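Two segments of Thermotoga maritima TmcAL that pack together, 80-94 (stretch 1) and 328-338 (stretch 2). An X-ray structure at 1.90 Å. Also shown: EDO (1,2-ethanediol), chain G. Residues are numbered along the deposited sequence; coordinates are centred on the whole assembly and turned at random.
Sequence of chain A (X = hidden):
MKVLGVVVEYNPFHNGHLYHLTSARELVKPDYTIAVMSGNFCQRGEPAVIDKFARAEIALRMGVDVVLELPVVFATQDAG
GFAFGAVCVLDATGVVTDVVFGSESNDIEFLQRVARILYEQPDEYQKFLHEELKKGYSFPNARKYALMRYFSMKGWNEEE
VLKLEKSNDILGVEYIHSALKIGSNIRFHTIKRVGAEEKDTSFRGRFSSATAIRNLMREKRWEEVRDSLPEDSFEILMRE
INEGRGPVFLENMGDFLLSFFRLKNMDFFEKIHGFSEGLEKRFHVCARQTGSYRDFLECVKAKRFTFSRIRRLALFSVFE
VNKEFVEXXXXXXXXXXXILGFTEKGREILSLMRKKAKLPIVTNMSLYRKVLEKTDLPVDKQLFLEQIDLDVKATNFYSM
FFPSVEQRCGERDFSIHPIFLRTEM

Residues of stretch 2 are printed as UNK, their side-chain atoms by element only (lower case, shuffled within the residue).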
# COMPACT_ATOMS: atom_id res chain seq x y z
N GLY A 80 -24.59 -8.71 -8.72
CA GLY A 80 -25.48 -7.58 -8.97
C GLY A 80 -24.79 -6.40 -9.64
O GLY A 80 -25.23 -5.89 -10.68
N GLY A 81 -23.68 -5.96 -9.05
CA GLY A 81 -22.94 -4.84 -9.59
C GLY A 81 -22.26 -5.17 -10.90
O GLY A 81 -22.21 -4.35 -11.82
N PHE A 82 -21.70 -6.38 -10.97
CA PHE A 82 -21.02 -6.86 -12.18
C PHE A 82 -21.99 -6.85 -13.36
O PHE A 82 -21.70 -6.31 -14.44
CB PHE A 82 -20.47 -8.28 -11.90
CG PHE A 82 -19.85 -8.96 -13.10
CD1 PHE A 82 -20.63 -9.71 -13.98
CD2 PHE A 82 -18.48 -8.90 -13.31
CE1 PHE A 82 -20.05 -10.37 -15.06
CE2 PHE A 82 -17.90 -9.56 -14.41
CZ PHE A 82 -18.69 -10.29 -15.28
N ALA A 83 -23.16 -7.43 -13.13
CA ALA A 83 -24.17 -7.52 -14.17
C ALA A 83 -24.63 -6.13 -14.59
O ALA A 83 -24.83 -5.87 -15.77
CB ALA A 83 -25.36 -8.35 -13.69
N PHE A 84 -24.79 -5.25 -13.62
CA PHE A 84 -25.33 -3.93 -13.92
C PHE A 84 -24.37 -3.16 -14.81
O PHE A 84 -24.79 -2.53 -15.77
CB PHE A 84 -25.59 -3.15 -12.64
CG PHE A 84 -26.06 -1.74 -12.89
CD1 PHE A 84 -27.35 -1.49 -13.34
CD2 PHE A 84 -25.20 -0.66 -12.65
CE1 PHE A 84 -27.79 -0.19 -13.56
CE2 PHE A 84 -25.64 0.65 -12.87
CZ PHE A 84 -26.93 0.89 -13.32
N GLY A 85 -23.09 -3.20 -14.46
CA GLY A 85 -22.07 -2.56 -15.28
C GLY A 85 -22.02 -3.14 -16.68
O GLY A 85 -21.95 -2.42 -17.66
N ALA A 86 -22.05 -4.46 -16.77
CA ALA A 86 -21.91 -5.12 -18.05
C ALA A 86 -23.06 -4.81 -19.01
O ALA A 86 -22.85 -4.55 -20.19
CB ALA A 86 -21.79 -6.64 -17.84
N VAL A 87 -24.29 -4.87 -18.50
CA VAL A 87 -25.46 -4.56 -19.33
C VAL A 87 -25.46 -3.06 -19.69
O VAL A 87 -25.81 -2.68 -20.81
CB VAL A 87 -26.78 -4.97 -18.60
CG1 VAL A 87 -28.02 -4.47 -19.33
CG2 VAL A 87 -26.83 -6.50 -18.46
N CYS A 88 -25.04 -2.19 -18.78
CA CYS A 88 -24.98 -0.77 -19.12
C CYS A 88 -24.02 -0.51 -20.30
O CYS A 88 -24.33 0.28 -21.19
CB CYS A 88 -24.55 0.09 -17.92
SG CYS A 88 -25.82 0.39 -16.69
N VAL A 89 -22.86 -1.16 -20.29
CA VAL A 89 -21.89 -0.99 -21.36
C VAL A 89 -22.46 -1.51 -22.68
O VAL A 89 -22.40 -0.84 -23.71
CB VAL A 89 -20.56 -1.72 -21.09
CG1 VAL A 89 -19.66 -1.67 -22.32
CG2 VAL A 89 -19.80 -1.12 -19.87
N LEU A 90 -22.98 -2.73 -22.66
CA LEU A 90 -23.58 -3.28 -23.88
C LEU A 90 -24.71 -2.41 -24.41
O LEU A 90 -24.76 -2.07 -25.59
CB LEU A 90 -24.08 -4.71 -23.63
CG LEU A 90 -22.91 -5.67 -23.41
CD1 LEU A 90 -23.41 -7.10 -23.16
CD2 LEU A 90 -21.94 -5.65 -24.59
N ASP A 91 -25.64 -2.05 -23.53
CA ASP A 91 -26.74 -1.19 -23.93
C ASP A 91 -26.24 0.17 -24.46
O ASP A 91 -26.83 0.74 -25.38
CB ASP A 91 -27.70 -0.97 -22.77
CG ASP A 91 -28.86 -0.08 -23.14
OD1 ASP A 91 -29.80 -0.59 -23.79
OD2 ASP A 91 -28.83 1.11 -22.79
N ALA A 92 -25.16 0.68 -23.89
CA ALA A 92 -24.67 2.02 -24.25
C ALA A 92 -24.04 2.05 -25.65
O ALA A 92 -23.90 3.13 -26.24
CB ALA A 92 -23.68 2.51 -23.23
N THR A 93 -23.66 0.89 -26.17
CA THR A 93 -23.08 0.84 -27.51
C THR A 93 -24.07 1.36 -28.54
O THR A 93 -23.67 1.84 -29.60
CB THR A 93 -22.70 -0.58 -27.93
OG1 THR A 93 -23.89 -1.38 -27.97
CG2 THR A 93 -21.68 -1.20 -26.93
N GLY A 94 -25.35 1.22 -28.22
CA GLY A 94 -26.43 1.65 -29.09
C GLY A 94 -26.74 0.66 -30.20
O GLY A 94 -27.59 0.93 -31.05
N UNK A 328 -22.47 5.70 -6.54
CA UNK A 328 -22.68 6.47 -7.75
C UNK A 328 -22.51 5.62 -9.01
O UNK A 328 -23.27 5.76 -9.98
c UNK A 328 -21.26 10.06 -7.19
c UNK A 328 -21.49 10.57 -8.62
n UNK A 328 -20.74 11.84 -8.92
c UNK A 328 -21.73 7.67 -7.81
c UNK A 328 -22.11 8.83 -6.90
N UNK A 329 -21.51 4.75 -9.02
CA UNK A 329 -21.29 3.89 -10.18
C UNK A 329 -22.48 2.93 -10.38
O UNK A 329 -22.85 2.62 -11.51
o UNK A 329 -18.87 3.94 -9.94
c UNK A 329 -20.00 3.09 -10.05
N UNK A 330 -23.08 2.48 -9.28
CA UNK A 330 -24.18 1.51 -9.38
C UNK A 330 -25.54 2.16 -9.64
O UNK A 330 -26.54 1.48 -9.82
o UNK A 330 -22.51 -0.64 -9.13
c UNK A 330 -23.18 -0.42 -8.11
n UNK A 330 -23.02 -1.12 -6.97
c UNK A 330 -24.24 0.66 -8.11
N UNK A 331 -25.54 3.48 -9.65
CA UNK A 331 -26.71 4.30 -9.95
C UNK A 331 -26.60 4.85 -11.38
O UNK A 331 -27.47 4.63 -12.22
c UNK A 331 -26.86 5.47 -8.95
o UNK A 331 -26.99 4.94 -7.63
c UNK A 331 -28.10 6.30 -9.26
N UNK A 332 -25.54 5.60 -11.65
CA UNK A 332 -25.36 6.20 -12.97
C UNK A 332 -24.68 5.26 -13.99
O UNK A 332 -24.73 5.50 -15.20
c UNK A 332 -25.13 8.52 -11.88
c UNK A 332 -25.09 10.98 -11.22
c UNK A 332 -24.44 9.89 -12.07
c UNK A 332 -24.54 7.48 -12.85
n UNK A 332 -24.41 12.30 -11.42
N UNK A 333 -24.04 4.21 -13.51
CA UNK A 333 -23.39 3.28 -14.42
C UNK A 333 -22.02 3.73 -14.89
O UNK A 333 -21.48 4.74 -14.42
N UNK A 334 -21.45 2.98 -15.83
CA UNK A 334 -20.19 3.33 -16.52
C UNK A 334 -20.36 4.62 -17.30
O UNK A 334 -21.44 4.87 -17.84
c UNK A 334 -21.36 1.62 -17.73
c UNK A 334 -19.96 2.14 -17.47
c UNK A 334 -22.05 1.75 -16.38
N UNK A 335 -19.33 5.47 -17.29
CA UNK A 335 -19.42 6.74 -17.98
C UNK A 335 -18.71 6.73 -19.34
O UNK A 335 -18.68 7.74 -20.03
o UNK A 335 -21.45 9.33 -16.62
c UNK A 335 -18.86 7.86 -17.08
c UNK A 335 -19.65 8.00 -15.76
n UNK A 335 -22.02 7.46 -15.50
c UNK A 335 -21.13 8.32 -16.00
N UNK A 336 -18.14 5.59 -19.73
CA UNK A 336 -17.43 5.53 -21.02
C UNK A 336 -17.44 4.10 -21.56
O UNK A 336 -17.63 3.14 -20.80
c UNK A 336 -14.67 4.07 -19.90
c UNK A 336 -14.07 3.42 -18.83
c UNK A 336 -15.24 5.90 -18.48
c UNK A 336 -14.06 4.03 -17.58
c UNK A 336 -14.65 5.26 -17.41
c UNK A 336 -15.25 5.33 -19.75
o UNK A 336 -13.49 3.41 -16.48
c UNK A 336 -15.95 6.02 -20.90
N UNK A 337 -17.22 3.98 -22.85
CA UNK A 337 -16.99 2.69 -23.46
C UNK A 337 -15.52 2.59 -23.83
O UNK A 337 -15.05 3.32 -24.72
c UNK A 337 -17.50 1.18 -25.39
c UNK A 337 -19.35 2.51 -24.33
c UNK A 337 -20.30 2.80 -25.51
c UNK A 337 -17.86 2.50 -24.72
N UNK A 338 -14.79 1.70 -23.18
CA UNK A 338 -13.35 1.53 -23.46
C UNK A 338 -13.16 0.43 -24.50
O UNK A 338 -13.57 -0.70 -24.27
n UNK A 338 -8.26 1.29 -20.65
c UNK A 338 -12.57 1.19 -22.17
c UNK A 338 -10.17 1.94 -22.61
n UNK A 338 -6.68 0.82 -22.25
c UNK A 338 -11.11 0.74 -22.42
c UNK A 338 -7.91 1.20 -21.93
n UNK A 338 -8.79 1.51 -22.88
C1 EDO G . -24.01 8.65 -18.42
O1 EDO G . -24.57 9.81 -19.06
C2 EDO G . -25.05 7.99 -17.51
O2 EDO G . -24.98 8.57 -16.19

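Position 328 carries four carbons in a row ending in nitrogen, and no side-chain atom comes within 9 Å of stretch 1: a lysine, K328, out of reach of stretch 1. At 329 one carbon bears one oxygen, and the contact is made by the backbone, the O of 329 lying 3.7 Å from F84 CE2, near the plane of the ring and at its edge; the residue is S329.

Position 330 has two carbons, the second carrying one oxygen and one nitrogen. The side-chain oxygen stands near G81 CA, and the backbone O of 330 approaches F84 CE2 to 3.3 Å. Four such atoms could fit aspartate if both ends were oxygen; the nitrogen makes it N330. Its CA-to-CB bond points sideways, yet its end comes nearer, OD1 standing 4.2 Å from G81 CA.

At 331, one carbon carries an oxygen and a carbon, and the backbone meets F84, the O of 331 being 3.9 Å from F84 CZ. The branching is that of threonine, and T331 points away. Position 332 again shows four carbons in a row and a terminal nitrogen; K332 is extended, with chi2 to chi4 all t, and points away. Its O accepts a weak hydrogen bond from O2 of the ethanediol (3.2 Å).

Position 333 has no side-chain atoms, and its CA sits 3.8 Å from F84 CE2. Its phi of 81° and psi of -174° would jam a CB against the preceding carbonyl O, which calls for G333. An ideal CB would also lie only 3.2 Å from C88 SG.

At 334, three carbons close a ring onto the backbone N, one of them against C88 CB and another against V89 CG2. This is P334, with CD 3.4 Å from C88 CB and CG 3.8 Å from V89 CG2.

Position 335 has three carbons, the third bearing oxygen and nitrogen: Q335. Out of reach of stretch 1, it braces the turn instead, NE2 donating to G333 O (3.0 Å, 162°) and to ethanediol O2 (3.2 Å, 163°). At 336 one carbon leads to a six-carbon ring bearing an oxygen, hence Y336, directed away.

Position 337 has four carbons forked at the first, one arm two carbons long, whose tip meets A92: I337. CD1 reaches A92 CB at 4.1 Å and A92 O at 3.7 Å. Position 338, three carbons, a nitrogen and a carbon with two more nitrogens, is R338, whose end leads away.

No hydrogen bond crosses the interface, which buries 443 Å². The contact works by packing: helix axes approach to 9.7 Å at 44°, F84 lies against the backbone carbonyls and G333 CA where the second helix ends, while the apolar side-chain contacts are P334 with C88 and V89, and I337 with A92.

Stretch 2 (328-338) KSNTKGPQYIR
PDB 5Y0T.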